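Local structure of heme utilization carrier protein (Escherichia coli O157:H7, 6U9J) at residues T24-V29 / L120-E125; G55-L60 / L130-G135; G77-G82 / K97-T102; I104-R109 / S148-L153. The protein probably binds heme, and perhaps the anaerobilin made from it, in the cytosol and carries it during heme uptake and anaerobic heme degradation. One frame throughout, in Å; residues are numbered along the deposited sequence.

Contact 1 of 4, residues T24-V29 / L120-E125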
loop_
_atom_site.group_PDB
_atom_site.type_symbol
_atom_site.label_atom_id
_atom_site.label_comp_id
_atom_site.label_asym_id
_atom_site.label_seq_id
_atom_site.Cartn_x
_atom_site.Cartn_y
_atom_site.Cartn_z
ATOM N N THR A 24 -22.035 -9.290 3.993
ATOM C CA THR A 24 -21.905 -9.574 2.570
ATOM C C THR A 24 -20.598 -8.945 2.083
ATOM O O THR A 24 -19.775 -8.480 2.880
ATOM C CB THR A 24 -23.145 -9.084 1.806
ATOM O OG1 THR A 24 -23.140 -9.621 0.476
ATOM C CG2 THR A 24 -23.191 -7.561 1.751
ATOM N N THR A 25 -20.393 -8.938 0.767
ATOM C CA THR A 25 -19.166 -8.420 0.178
ATOM C C THR A 25 -19.306 -6.949 -0.193
ATOM O O THR A 25 -20.402 -6.455 -0.465
ATOM C CB THR A 25 -18.774 -9.217 -1.069
ATOM O OG1 THR A 25 -19.678 -8.917 -2.144
ATOM C CG2 THR A 25 -18.827 -10.711 -0.773
ATOM N N LEU A 26 -18.163 -6.258 -0.220
ATOM C CA LEU A 26 -18.153 -4.870 -0.673
ATOM C C LEU A 26 -18.685 -4.745 -2.096
ATOM O O LEU A 26 -19.374 -3.770 -2.423
ATOM C CB LEU A 26 -16.747 -4.288 -0.571
ATOM C CG LEU A 26 -16.547 -2.848 -1.033
ATOM C CD1 LEU A 26 -17.332 -1.887 -0.135
ATOM C CD2 LEU A 26 -15.063 -2.500 -1.020
ATOM N N LEU A 27 -18.373 -5.711 -2.965
ATOM C CA LEU A 27 -18.898 -5.639 -4.328
ATOM C C LEU A 27 -20.424 -5.651 -4.342
ATOM O O LEU A 27 -21.049 -4.875 -5.074
ATOM C CB LEU A 27 -18.350 -6.786 -5.181
ATOM C CG LEU A 27 -18.869 -6.813 -6.624
ATOM C CD1 LEU A 27 -18.584 -5.493 -7.345
ATOM C CD2 LEU A 27 -18.254 -7.978 -7.378
ATOM N N GLU A 28 -21.044 -6.530 -3.555
ATOM C CA GLU A 28 -22.502 -6.567 -3.548
ATOM C C GLU A 28 -23.092 -5.257 -3.034
ATOM O O GLU A 28 -24.113 -4.796 -3.548
ATOM C CB GLU A 28 -23.008 -7.749 -2.721
ATOM C CG GLU A 28 -24.469 -8.080 -3.000
ATOM C CD GLU A 28 -24.688 -8.588 -4.418
ATOM O OE1 GLU A 28 -25.746 -8.277 -5.009
ATOM O OE2 GLU A 28 -23.798 -9.292 -4.945
ATOM N N VAL A 29 -22.452 -4.632 -2.044
ATOM C CA VAL A 29 -22.895 -3.310 -1.597
ATOM C C VAL A 29 -22.773 -2.299 -2.731
ATOM O O VAL A 29 -23.698 -1.528 -3.006
ATOM C CB VAL A 29 -22.090 -2.862 -0.368
ATOM C CG1 VAL A 29 -22.398 -1.394 -0.021
ATOM C CG2 VAL A 29 -22.371 -3.779 0.808
ATOM N N LEU A 120 -12.895 1.548 -7.732
ATOM C CA LEU A 120 -12.566 0.417 -6.876
ATOM C C LEU A 120 -12.212 -0.768 -7.755
ATOM O O LEU A 120 -12.955 -1.099 -8.686
ATOM C CB LEU A 120 -13.727 0.040 -5.955
ATOM C CG LEU A 120 -13.736 0.678 -4.570
ATOM C CD1 LEU A 120 -13.606 2.186 -4.688
ATOM C CD2 LEU A 120 -15.019 0.305 -3.851
ATOM N N PHE A 121 -11.092 -1.409 -7.446
ATOM C CA PHE A 121 -10.672 -2.632 -8.116
ATOM C C PHE A 121 -10.929 -3.786 -7.163
ATOM O O PHE A 121 -10.457 -3.759 -6.024
ATOM C CB PHE A 121 -9.188 -2.579 -8.494
ATOM C CG PHE A 121 -8.829 -1.452 -9.432
ATOM C CD1 PHE A 121 -8.641 -0.157 -8.950
ATOM C CD2 PHE A 121 -8.663 -1.683 -10.791
ATOM C CE1 PHE A 121 -8.309 0.880 -9.800
ATOM C CE2 PHE A 121 -8.326 -0.664 -11.646
ATOM C CZ PHE A 121 -8.150 0.630 -11.160
ATOM N N PHE A 122 -11.677 -4.786 -7.618
ATOM C CA PHE A 122 -12.098 -5.901 -6.773
ATOM C C PHE A 122 -11.365 -7.194 -7.109
ATOM O O PHE A 122 -11.114 -7.496 -8.283
ATOM C CB PHE A 122 -13.595 -6.169 -6.925
ATOM C CG PHE A 122 -14.460 -5.075 -6.411
ATOM C CD1 PHE A 122 -14.834 -4.034 -7.242
ATOM C CD2 PHE A 122 -14.884 -5.085 -5.102
ATOM C CE1 PHE A 122 -15.643 -3.009 -6.770
ATOM C CE2 PHE A 122 -15.691 -4.068 -4.617
ATOM C CZ PHE A 122 -16.066 -3.028 -5.459
ATOM N N ASN A 123 -11.092 -7.989 -6.073
ATOM C CA ASN A 123 -10.580 -9.338 -6.269
ATOM C C ASN A 123 -11.751 -10.316 -6.387
ATOM O O ASN A 123 -12.922 -9.933 -6.343
ATOM C CB ASN A 123 -9.612 -9.724 -5.142
ATOM C CG ASN A 123 -10.260 -9.718 -3.766
ATOM O OD1 ASN A 123 -11.445 -9.997 -3.609
ATOM N ND2 ASN A 123 -9.465 -9.400 -2.751
ATOM N N LYS A 124 -11.436 -11.601 -6.538
ATOM C CA LYS A 124 -12.484 -12.588 -6.754
ATOM C C LYS A 124 -13.336 -12.848 -5.520
ATOM O O LYS A 124 -14.401 -13.459 -5.650
ATOM C CB LYS A 124 -11.870 -13.903 -7.236
ATOM C CG LYS A 124 -11.091 -14.654 -6.173
ATOM C CD LYS A 124 -10.209 -15.726 -6.811
ATOM C CE LYS A 124 -9.808 -16.794 -5.809
ATOM N NZ LYS A 124 -8.996 -16.246 -4.688
ATOM N N GLU A 125 -12.903 -12.422 -4.335
ATOM C CA GLU A 125 -13.732 -12.529 -3.143
ATOM C C GLU A 125 -14.687 -11.353 -3.001
ATOM O O GLU A 125 -15.453 -11.310 -2.034
ATOM C CB GLU A 125 -12.864 -12.625 -1.884
ATOM C CG GLU A 125 -11.644 -13.541 -2.023
ATOM C CD GLU A 125 -11.981 -15.017 -1.867
ATOM O OE1 GLU A 125 -11.039 -15.831 -1.752
ATOM O OE2 GLU A 125 -13.182 -15.365 -1.853
#
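A short helix near the start of the chain, 26-31, laid against a six-stranded antiparallel sheet, is joined here to the end of one sheet strand, 114-122, with its first turn resting on a phenylalanine ring. Leu27 can be followed outward. Its CB lies over one face of the Phe122 ring, 3.8 Å from CE2, and its CG stands anti to the backbone N (chi1 179°). Chi1 and chi2 together bring CD1 over the middle of the ring, where it makes a CH-pi contact 3.9 Å from the Phe122 centroid and only 10° off the normal. The backbone joins in, since Leu27 N lies 3.6 Å from Phe122 CE2. Leu26 comes from another direction: its CG reaches the edge of the same ring, near the ring plane, and its CD2 meets Leu120 CD2, the two side chains crossing at about a right angle. The ring thus carries one leucine over a face and another at its edge. Leu26 also touches Leu15 and Glu16 of helix 15-22, so this leucine meets both the sheet and a second helix. Thr25 is the N-cap: its OG1 accepts a fairly straight bond from Glu28 N, 3.1 Å long, which satisfies an amide of the first turn. With OG1 so placed, the methyl CG2 of Thr25 points across to Glu125 and lies 3.7 Å from its carbonyl O.

Contact 2 of 4, residues G55-L60 / L130-G135. With PO4 (phosphate ion), chain E.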
loop_
_atom_site.group_PDB
_atom_site.type_symbol
_atom_site.label_atom_id
_atom_site.label_comp_id
_atom_site.label_asym_id
_atom_site.label_seq_id
_atom_site.Cartn_x
_atom_site.Cartn_y
_atom_site.Cartn_z
ATOM N N GLY A 55 -4.363 13.837 -14.420
ATOM C CA GLY A 55 -3.683 14.697 -13.461
ATOM C C GLY A 55 -3.545 14.079 -12.082
ATOM O O GLY A 55 -3.473 12.854 -11.951
ATOM N N ASN A 56 -3.508 14.901 -11.036
ATOM C CA ASN A 56 -3.243 14.369 -9.705
ATOM C C ASN A 56 -4.466 13.646 -9.154
ATOM O O ASN A 56 -5.538 14.246 -8.984
ATOM C CB ASN A 56 -2.805 15.482 -8.762
ATOM C CG ASN A 56 -1.483 16.110 -9.183
ATOM O OD1 ASN A 56 -0.509 15.409 -9.462
ATOM N ND2 ASN A 56 -1.443 17.439 -9.221
ATOM N N VAL A 57 -4.297 12.358 -8.865
ATOM C CA VAL A 57 -5.307 11.546 -8.204
ATOM C C VAL A 57 -4.687 10.955 -6.940
ATOM O O VAL A 57 -3.481 11.047 -6.717
ATOM C CB VAL A 57 -5.856 10.436 -9.126
ATOM C CG1 VAL A 57 -6.573 11.052 -10.338
ATOM C CG2 VAL A 57 -4.741 9.484 -9.585
ATOM N N THR A 58 -5.522 10.338 -6.108
ATOM C CA THR A 58 -5.060 9.657 -4.904
ATOM C C THR A 58 -5.289 8.158 -5.033
ATOM O O THR A 58 -6.433 7.702 -5.138
ATOM C CB THR A 58 -5.763 10.187 -3.659
ATOM O OG1 THR A 58 -5.561 11.603 -3.569
ATOM C CG2 THR A 58 -5.205 9.501 -2.404
ATOM N N THR A 59 -4.199 7.396 -5.004
ATOM C CA THR A 59 -4.239 5.944 -5.050
ATOM C C THR A 59 -4.048 5.410 -3.640
ATOM O O THR A 59 -3.131 5.841 -2.936
ATOM C CB THR A 59 -3.145 5.405 -5.967
ATOM O OG1 THR A 59 -3.306 5.961 -7.276
ATOM C CG2 THR A 59 -3.213 3.888 -6.045
ATOM N N LEU A 60 -4.916 4.499 -3.229
ATOM C CA LEU A 60 -4.967 4.033 -1.853
ATOM C C LEU A 60 -4.901 2.512 -1.803
ATOM O O LEU A 60 -5.569 1.825 -2.580
ATOM C CB LEU A 60 -6.260 4.544 -1.175
ATOM C CG LEU A 60 -6.556 4.210 0.286
ATOM C CD1 LEU A 60 -7.294 5.366 0.957
ATOM C CD2 LEU A 60 -7.355 2.918 0.392
ATOM N N LEU A 130 -7.557 -2.277 -4.512
ATOM C CA LEU A 130 -6.945 -0.983 -4.762
ATOM C C LEU A 130 -8.077 0.009 -4.936
ATOM O O LEU A 130 -9.155 -0.367 -5.388
ATOM C CB LEU A 130 -6.063 -1.014 -6.014
ATOM C CG LEU A 130 -5.128 0.174 -6.176
ATOM C CD1 LEU A 130 -3.999 0.131 -5.152
ATOM C CD2 LEU A 130 -4.578 0.203 -7.593
ATOM N N LYS A 131 -7.838 1.265 -4.550
ATOM C CA LYS A 131 -8.801 2.337 -4.767
ATOM C C LYS A 131 -8.090 3.544 -5.357
ATOM O O LYS A 131 -6.943 3.829 -5.008
ATOM C CB LYS A 131 -9.502 2.753 -3.452
ATOM C CG LYS A 131 -10.302 1.640 -2.783
ATOM C CD LYS A 131 -11.114 2.169 -1.605
ATOM C CE LYS A 131 -11.861 1.052 -0.897
ATOM N NZ LYS A 131 -12.767 1.617 0.159
ATOM N N ILE A 132 -8.759 4.246 -6.264
ATOM C CA ILE A 132 -8.299 5.542 -6.756
ATOM C C ILE A 132 -9.403 6.553 -6.505
ATOM O O ILE A 132 -10.556 6.311 -6.876
ATOM C CB ILE A 132 -7.942 5.505 -8.249
ATOM C CG1 ILE A 132 -6.824 4.491 -8.510
ATOM C CG2 ILE A 132 -7.506 6.888 -8.725
ATOM C CD1 ILE A 132 -6.598 4.244 -9.987
ATOM N N PHE A 133 -9.053 7.684 -5.891
ATOM C CA PHE A 133 -9.988 8.763 -5.601
ATOM C C PHE A 133 -9.622 10.003 -6.400
ATOM O O PHE A 133 -8.445 10.322 -6.550
ATOM C CB PHE A 133 -9.974 9.117 -4.108
ATOM C CG PHE A 133 -10.548 8.055 -3.235
ATOM C CD1 PHE A 133 -9.747 7.036 -2.743
ATOM C CD2 PHE A 133 -11.894 8.082 -2.886
ATOM C CE1 PHE A 133 -10.282 6.047 -1.930
ATOM C CE2 PHE A 133 -12.437 7.095 -2.069
ATOM C CZ PHE A 133 -11.631 6.078 -1.594
ATOM N N LEU A 134 -10.628 10.747 -6.857
ATOM C CA LEU A 134 -10.336 11.968 -7.594
ATOM C C LEU A 134 -9.693 13.007 -6.688
ATOM O O LEU A 134 -9.908 13.021 -5.473
ATOM C CB LEU A 134 -11.603 12.554 -8.198
ATOM C CG LEU A 134 -12.163 11.865 -9.425
ATOM C CD1 LEU A 134 -13.160 12.789 -10.116
ATOM C CD2 LEU A 134 -11.062 11.466 -10.382
ATOM N N GLY A 135 -8.901 13.895 -7.307
ATOM C CA GLY A 135 -8.196 14.928 -6.571
ATOM C C GLY A 135 -9.078 16.095 -6.157
ATOM O O GLY A 135 -10.224 16.246 -6.575
HETATM P P PO4 E . -5.101 15.531 -4.361
HETATM O O1 PO4 E . -4.771 14.240 -5.092
HETATM O O2 PO4 E . -4.033 15.815 -3.329
HETATM O O3 PO4 E . -5.168 16.674 -5.351
HETATM O O4 PO4 E . -6.434 15.412 -3.659
#
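Two neighbouring antiparallel strands of the six-stranded sheet, 56-62 and 128-133, pair here, although some seventy residues separate them along the chain. Thr58 with Phe133 and Leu60 with Lys131 are hydrogen-bonded pairs; Thr59 with Ile132, between them, is a non-hydrogen-bonded pair. Each hydrogen-bonded pair is closed by two bonds. Phe133 N to Thr58 O is the shortest of the four at 2.7 Å, and its return bond, Thr58 N to Phe133 O, is almost straight at 175°. All four donors lie in the plane of the carbonyl they address. Thr58 O also receives a CA-H...O contact from Ile132, whose CA is 3.3 Å away.

The side chains sort by face. On one, Thr59 and Ile132 lie side by side, with Val57 CG2 meeting Ile132 CG2 at 3.9 Å and Thr59 CG2 packing on Leu130 CD1; Leu68 of the second subunit packs on Thr59 and Leu130, so this face borders the dimer contact. On the other are Thr58, Leu60, Lys131 and Phe133, where Leu60 CD1 approaches Phe133 CE1. Lys131 leads away from the pairing, its chain extended beyond CG, and ends in a salt bridge with Glu16. Past the last pair, Gly135 CA lies 3.7 Å from Asn56 O, a closeness that the lack of a side chain permits. A phosphate, probably from the crystallisation liquor, sits at this end and is also bound by Ser71 OG. Thr58 OG1, anti to its own carbonyl carbon, gives it a weak hydrogen bond at O1, 3.1 Å long.

Contact 3 of 4, residues G77-G82 / K97-T102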
loop_
_atom_site.group_PDB
_atom_site.type_symbol
_atom_site.label_atom_id
_atom_site.label_comp_id
_atom_site.label_asym_id
_atom_site.label_seq_id
_atom_site.Cartn_x
_atom_site.Cartn_y
_atom_site.Cartn_z
ATOM N N GLY A 77 1.896 1.547 -16.866
ATOM C CA GLY A 77 2.448 0.245 -16.558
ATOM C C GLY A 77 2.452 -0.670 -17.762
ATOM O O GLY A 77 1.904 -0.349 -18.820
ATOM N N PHE A 78 3.072 -1.830 -17.578
ATOM C CA PHE A 78 3.143 -2.848 -18.619
ATOM C C PHE A 78 2.917 -4.215 -17.994
ATOM O O PHE A 78 3.290 -4.456 -16.841
ATOM C CB PHE A 78 4.503 -2.816 -19.355
ATOM C CG PHE A 78 5.693 -3.022 -18.452
ATOM C CD1 PHE A 78 6.238 -1.957 -17.741
ATOM C CD2 PHE A 78 6.257 -4.281 -18.307
ATOM C CE1 PHE A 78 7.321 -2.145 -16.900
ATOM C CE2 PHE A 78 7.357 -4.486 -17.471
ATOM C CZ PHE A 78 7.894 -3.416 -16.776
ATOM N N HIS A 79 2.315 -5.121 -18.768
ATOM C CA HIS A 79 2.053 -6.477 -18.310
ATOM C C HIS A 79 3.248 -7.378 -18.615
ATOM O O HIS A 79 3.794 -7.333 -19.720
ATOM C CB HIS A 79 0.797 -7.044 -18.973
ATOM C CG HIS A 79 -0.466 -6.329 -18.592
ATOM N ND1 HIS A 79 -1.213 -6.682 -17.495
ATOM C CD2 HIS A 79 -1.128 -5.317 -19.197
ATOM C CE1 HIS A 79 -2.276 -5.893 -17.417
ATOM N NE2 HIS A 79 -2.242 -5.053 -18.434
ATOM N N ARG A 80 3.634 -8.204 -17.641
ATOM C CA ARG A 80 4.707 -9.189 -17.838
ATOM C C ARG A 80 4.524 -10.313 -16.829
ATOM O O ARG A 80 4.508 -10.063 -15.619
ATOM C CB ARG A 80 6.076 -8.526 -17.685
ATOM C CG ARG A 80 7.245 -9.328 -18.281
ATOM C CD ARG A 80 8.565 -8.733 -17.810
ATOM N NE ARG A 80 9.693 -9.619 -18.080
ATOM C CZ ARG A 80 10.477 -9.521 -19.146
ATOM N NH1 ARG A 80 10.257 -8.567 -20.040
ATOM N NH2 ARG A 80 11.487 -10.375 -19.307
ATOM N N HIS A 81 4.364 -11.547 -17.323
ATOM C CA HIS A 81 4.304 -12.739 -16.473
ATOM C C HIS A 81 3.223 -12.644 -15.401
ATOM O O HIS A 81 3.415 -13.073 -14.259
ATOM C CB HIS A 81 5.659 -13.017 -15.820
ATOM C CG HIS A 81 6.705 -13.483 -16.779
ATOM N ND1 HIS A 81 6.472 -14.479 -17.702
ATOM C CD2 HIS A 81 7.991 -13.098 -16.954
ATOM C CE1 HIS A 81 7.567 -14.680 -18.412
ATOM N NE2 HIS A 81 8.503 -13.856 -17.978
ATOM N N GLY A 82 2.072 -12.088 -15.769
ATOM C CA GLY A 82 0.948 -12.008 -14.863
ATOM C C GLY A 82 0.905 -10.776 -13.984
ATOM O O GLY A 82 -0.127 -10.531 -13.344
ATOM N N LYS A 97 -1.370 -7.556 -9.341
ATOM C CA LYS A 97 -1.794 -8.817 -9.963
ATOM C C LYS A 97 -3.126 -8.538 -10.658
ATOM O O LYS A 97 -4.210 -8.886 -10.182
ATOM C CB LYS A 97 -1.902 -9.931 -8.929
ATOM C CG LYS A 97 -0.570 -10.331 -8.327
ATOM C CD LYS A 97 -0.730 -11.404 -7.263
ATOM C CE LYS A 97 0.601 -11.652 -6.567
ATOM N NZ LYS A 97 0.443 -12.504 -5.352
ATOM N N ALA A 98 -3.035 -7.882 -11.816
ATOM C CA ALA A 98 -4.232 -7.373 -12.483
ATOM C C ALA A 98 -5.142 -8.477 -13.001
ATOM O O ALA A 98 -6.340 -8.243 -13.168
ATOM C CB ALA A 98 -3.845 -6.449 -13.633
ATOM N N GLU A 99 -4.617 -9.673 -13.282
ATOM C CA GLU A 99 -5.530 -10.742 -13.660
ATOM C C GLU A 99 -6.319 -11.287 -12.488
ATOM O O GLU A 99 -7.265 -12.060 -12.701
ATOM C CB GLU A 99 -4.757 -11.888 -14.317
ATOM C CG GLU A 99 -3.768 -11.410 -15.345
ATOM C CD GLU A 99 -4.413 -10.592 -16.440
ATOM O OE1 GLU A 99 -3.778 -9.619 -16.899
ATOM O OE2 GLU A 99 -5.543 -10.932 -16.855
ATOM N N ASN A 100 -5.966 -10.910 -11.261
ATOM C CA ASN A 100 -6.795 -11.211 -10.112
ATOM C C ASN A 100 -7.873 -10.153 -9.899
ATOM O O ASN A 100 -8.704 -10.313 -9.005
ATOM C CB ASN A 100 -5.931 -11.339 -8.856
ATOM C CG ASN A 100 -5.418 -12.755 -8.638
ATOM O OD1 ASN A 100 -5.966 -13.707 -9.179
ATOM N ND2 ASN A 100 -4.393 -12.890 -7.811
ATOM N N CYS A 101 -7.885 -9.103 -10.723
ATOM C CA CYS A 101 -8.951 -8.108 -10.680
ATOM C C CYS A 101 -10.115 -8.629 -11.510
ATOM O O CYS A 101 -10.024 -8.697 -12.742
ATOM C CB CYS A 101 -8.457 -6.775 -11.223
ATOM S SG CYS A 101 -9.785 -5.532 -11.222
ATOM N N THR A 102 -11.210 -8.999 -10.847
ATOM C CA THR A 102 -12.353 -9.539 -11.573
ATOM C C THR A 102 -13.456 -8.521 -11.833
ATOM O O THR A 102 -14.292 -8.760 -12.714
ATOM C CB THR A 102 -12.946 -10.739 -10.826
ATOM O OG1 THR A 102 -13.396 -10.322 -9.535
ATOM C CG2 THR A 102 -11.904 -11.850 -10.660
HETATM O O HOH W 1 -1.596 -8.662 -15.430
HETATM O O HOH W 2 -2.418 -11.083 -12.127
#
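The edge strand 77-80 of the small three-stranded antiparallel sheet, with the turn that follows it, faces a short 3-10 segment, 98-100, in the loop leading to strand 103-111. Water does most of the joining at this surface. Water 1 lies at the edge of the His79 ring, in its plane, 2.9 Å from ND1; it donates to Glu99 OE1 at 2.8 Å and, weakly, to Gly82 O. Water 2 donates to Gly82 O and accepts from Glu99 N, so one carbonyl receives both waters. Glu99 reaches the first of them by a bend at chi2 (-57°), which brings its carboxylate toward the imidazole with the two planes 57° apart. Direct touching is slight: His79 CE1 meets the methyl CB of Ala98 at 4.1 Å, the methyl being near the ring plane. The other nitrogen of the ring, NE2, is hydrogen-bonded to Asp45 OD1. Elsewhere in the loop, Asn100 ND2 is hydrogen-bonded to Asp65 of the second subunit. With Asp45 at one nitrogen and Glu99 behind a water at the other, the imidazole lies between two carboxylates, which may raise its pKa somewhat.

Contact 4 of 4, residues I104-R109 / S148-L153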
loop_
_atom_site.group_PDB
_atom_site.type_symbol
_atom_site.label_atom_id
_atom_site.label_comp_id
_atom_site.label_asym_id
_atom_site.label_seq_id
_atom_site.Cartn_x
_atom_site.Cartn_y
_atom_site.Cartn_z
ATOM N N ILE A 104 -14.359 -3.974 -11.645
ATOM C CA ILE A 104 -13.993 -2.584 -11.400
ATOM C C ILE A 104 -15.279 -1.780 -11.280
ATOM O O ILE A 104 -16.208 -1.975 -12.068
ATOM C CB ILE A 104 -13.119 -2.022 -12.536
ATOM C CG1 ILE A 104 -11.858 -2.882 -12.703
ATOM C CG2 ILE A 104 -12.791 -0.535 -12.284
ATOM C CD1 ILE A 104 -11.110 -2.589 -13.992
ATOM N N ALA A 105 -15.337 -0.872 -10.309
ATOM C CA ALA A 105 -16.511 -0.019 -10.165
ATOM C C ALA A 105 -16.111 1.444 -10.158
ATOM O O ALA A 105 -15.095 1.819 -9.573
ATOM C CB ALA A 105 -17.294 -0.338 -8.887
ATOM N N LEU A 106 -16.920 2.273 -10.808
ATOM C CA LEU A 106 -16.852 3.718 -10.654
ATOM C C LEU A 106 -18.014 4.129 -9.767
ATOM O O LEU A 106 -19.157 3.747 -10.033
ATOM C CB LEU A 106 -16.929 4.437 -12.003
ATOM C CG LEU A 106 -15.591 4.603 -12.745
ATOM C CD1 LEU A 106 -15.002 3.261 -13.141
ATOM C CD2 LEU A 106 -15.752 5.499 -13.972
ATOM N N ILE A 107 -17.713 4.869 -8.701
ATOM C CA ILE A 107 -18.690 5.214 -7.673
ATOM C C ILE A 107 -18.714 6.715 -7.436
ATOM O O ILE A 107 -17.668 7.356 -7.325
ATOM C CB ILE A 107 -18.366 4.488 -6.351
ATOM C CG1 ILE A 107 -18.416 2.975 -6.558
ATOM C CG2 ILE A 107 -19.340 4.947 -5.236
ATOM C CD1 ILE A 107 -17.694 2.192 -5.475
ATOM N N GLU A 108 -19.919 7.271 -7.304
ATOM C CA GLU A 108 -20.102 8.628 -6.809
ATOM C C GLU A 108 -21.043 8.569 -5.620
ATOM O O GLU A 108 -22.098 7.933 -5.696
ATOM C CB GLU A 108 -20.671 9.554 -7.884
ATOM C CG GLU A 108 -19.737 9.729 -9.069
ATOM C CD GLU A 108 -20.381 10.530 -10.188
ATOM O OE1 GLU A 108 -20.853 9.914 -11.165
ATOM O OE2 GLU A 108 -20.421 11.774 -10.077
ATOM N N ARG A 109 -20.640 9.186 -4.518
ATOM C CA ARG A 109 -21.520 9.246 -3.352
ATOM C C ARG A 109 -21.055 10.366 -2.439
ATOM O O ARG A 109 -20.019 10.993 -2.655
ATOM C CB ARG A 109 -21.532 7.908 -2.603
ATOM C CG ARG A 109 -20.161 7.505 -2.079
ATOM C CD ARG A 109 -20.212 6.175 -1.340
ATOM N NE ARG A 109 -21.055 6.273 -0.147
ATOM C CZ ARG A 109 -20.621 6.167 1.108
ATOM N NH1 ARG A 109 -21.482 6.283 2.113
ATOM N NH2 ARG A 109 -19.340 5.934 1.366
ATOM N N SER A 148 -15.573 15.687 -14.735
ATOM C CA SER A 148 -16.072 15.558 -16.099
ATOM C C SER A 148 -15.430 14.371 -16.818
ATOM O O SER A 148 -16.121 13.580 -17.469
ATOM C CB SER A 148 -15.814 16.849 -16.871
ATOM O OG SER A 148 -16.380 16.770 -18.170
ATOM N N ALA A 149 -14.111 14.219 -16.685
ATOM C CA ALA A 149 -13.426 13.099 -17.330
ATOM C C ALA A 149 -13.877 11.760 -16.746
ATOM O O ALA A 149 -14.049 10.773 -17.474
ATOM C CB ALA A 149 -11.919 13.284 -17.179
ATOM N N PHE A 150 -14.089 11.716 -15.430
ATOM C CA PHE A 150 -14.630 10.529 -14.782
ATOM C C PHE A 150 -16.000 10.170 -15.357
ATOM O O PHE A 150 -16.279 9.002 -15.650
ATOM C CB PHE A 150 -14.664 10.800 -13.265
ATOM C CG PHE A 150 -15.309 9.738 -12.422
ATOM C CD1 PHE A 150 -16.690 9.735 -12.210
ATOM C CD2 PHE A 150 -14.533 8.818 -11.733
ATOM C CE1 PHE A 150 -17.269 8.777 -11.395
ATOM C CE2 PHE A 150 -15.115 7.864 -10.913
ATOM C CZ PHE A 150 -16.477 7.847 -10.742
ATOM N N HIS A 151 -16.878 11.171 -15.530
ATOM C CA HIS A 151 -18.187 10.906 -16.121
ATOM C C HIS A 151 -18.073 10.416 -17.560
ATOM O O HIS A 151 -18.854 9.558 -17.991
ATOM C CB HIS A 151 -19.041 12.164 -16.071
ATOM C CG HIS A 151 -19.550 12.480 -14.706
ATOM N ND1 HIS A 151 -19.752 13.770 -14.272
ATOM C CD2 HIS A 151 -19.896 11.671 -13.677
ATOM C CE1 HIS A 151 -20.202 13.745 -13.030
ATOM N NE2 HIS A 151 -20.313 12.488 -12.648
ATOM N N THR A 152 -17.113 10.951 -18.315
ATOM C CA THR A 152 -16.893 10.464 -19.678
ATOM C C THR A 152 -16.486 8.993 -19.684
ATOM O O THR A 152 -16.973 8.208 -20.507
ATOM C CB THR A 152 -15.841 11.334 -20.366
ATOM O OG1 THR A 152 -16.363 12.658 -20.517
ATOM C CG2 THR A 152 -15.484 10.789 -21.744
ATOM N N LEU A 153 -15.617 8.594 -18.758
ATOM C CA LEU A 153 -15.211 7.192 -18.695
ATOM C C LEU A 153 -16.378 6.300 -18.296
ATOM O O LEU A 153 -16.582 5.233 -18.885
ATOM C CB LEU A 153 -14.055 7.022 -17.716
ATOM C CG LEU A 153 -13.623 5.584 -17.380
ATOM C CD1 LEU A 153 -13.170 4.780 -18.624
ATOM C CD2 LEU A 153 -12.514 5.611 -16.333
#
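The Phe150 ring, sent out from helix 144-157 with CG anti to the backbone N, carries Leu106 CD2 over one face, in a CH-pi contact 4.1 Å from the centroid and displaced toward the rim. Ile107 N and Glu108 OE1 lie at the ring's edge, in its plane. Leu106 runs past the ring in the opposite direction, its CB 3.7 Å from Phe150 CZ, before its CD2 goes on to Leu153 CD2 one helical turn further. Glu108 also slides by the ring, its CG 3.5 Å from Phe150 CE1, so the aliphatic stem packs on the aromatic residue while the carboxylate continues to the next one.

There the second flat group takes over. His151 starts out away from the strand, but its ring turns back, with Glu108 OE1 at the ring's edge, in its plane, and NE2 donates to Glu108 OE2 over 2.7 Å with an angle of 153° at the hydrogen. That oxygen is met from above the carboxylate plane, and the two planes are 48° apart. This His-carboxylate bond lies where the contact meets solvent, His151 being exposed, and the nearby negative charge would probably raise the imidazole pKa. The buried Leu106, Phe150 and Leu153 hold helix to sheet. With the axes of the two short segments 10.0 Å apart and inclined at 134°, this is a C-terminal helix packed obliquely on an antiparallel sheet, as in alpha+beta folds.

Contacts 1, 2 and 4 all reach the six-stranded antiparallel sheet, whose strands 103-111, 114-122, 128-133 and 56-62 lie in that order across it. Contact 1 adds helix 26-31 to strand 114-122, contact 4 adds helix 144-157 to strand 103-111, and contact 2 joins 128-133 to 56-62. Their segments alternate along the chain, so the three interlock; contacts 2 and 4 are the nearest pair, with centres about 12 Å apart. Contact 3 opens and closes before contact 4 begins, and lies at the surface, its centre about 17 Å from that of the chain. Thr102 N, at its end, probably hydrogen-bonds Phe122 O of contact 1. Residues of contacts 1, 2 and 3 touch the second subunit, tying fold to dimer.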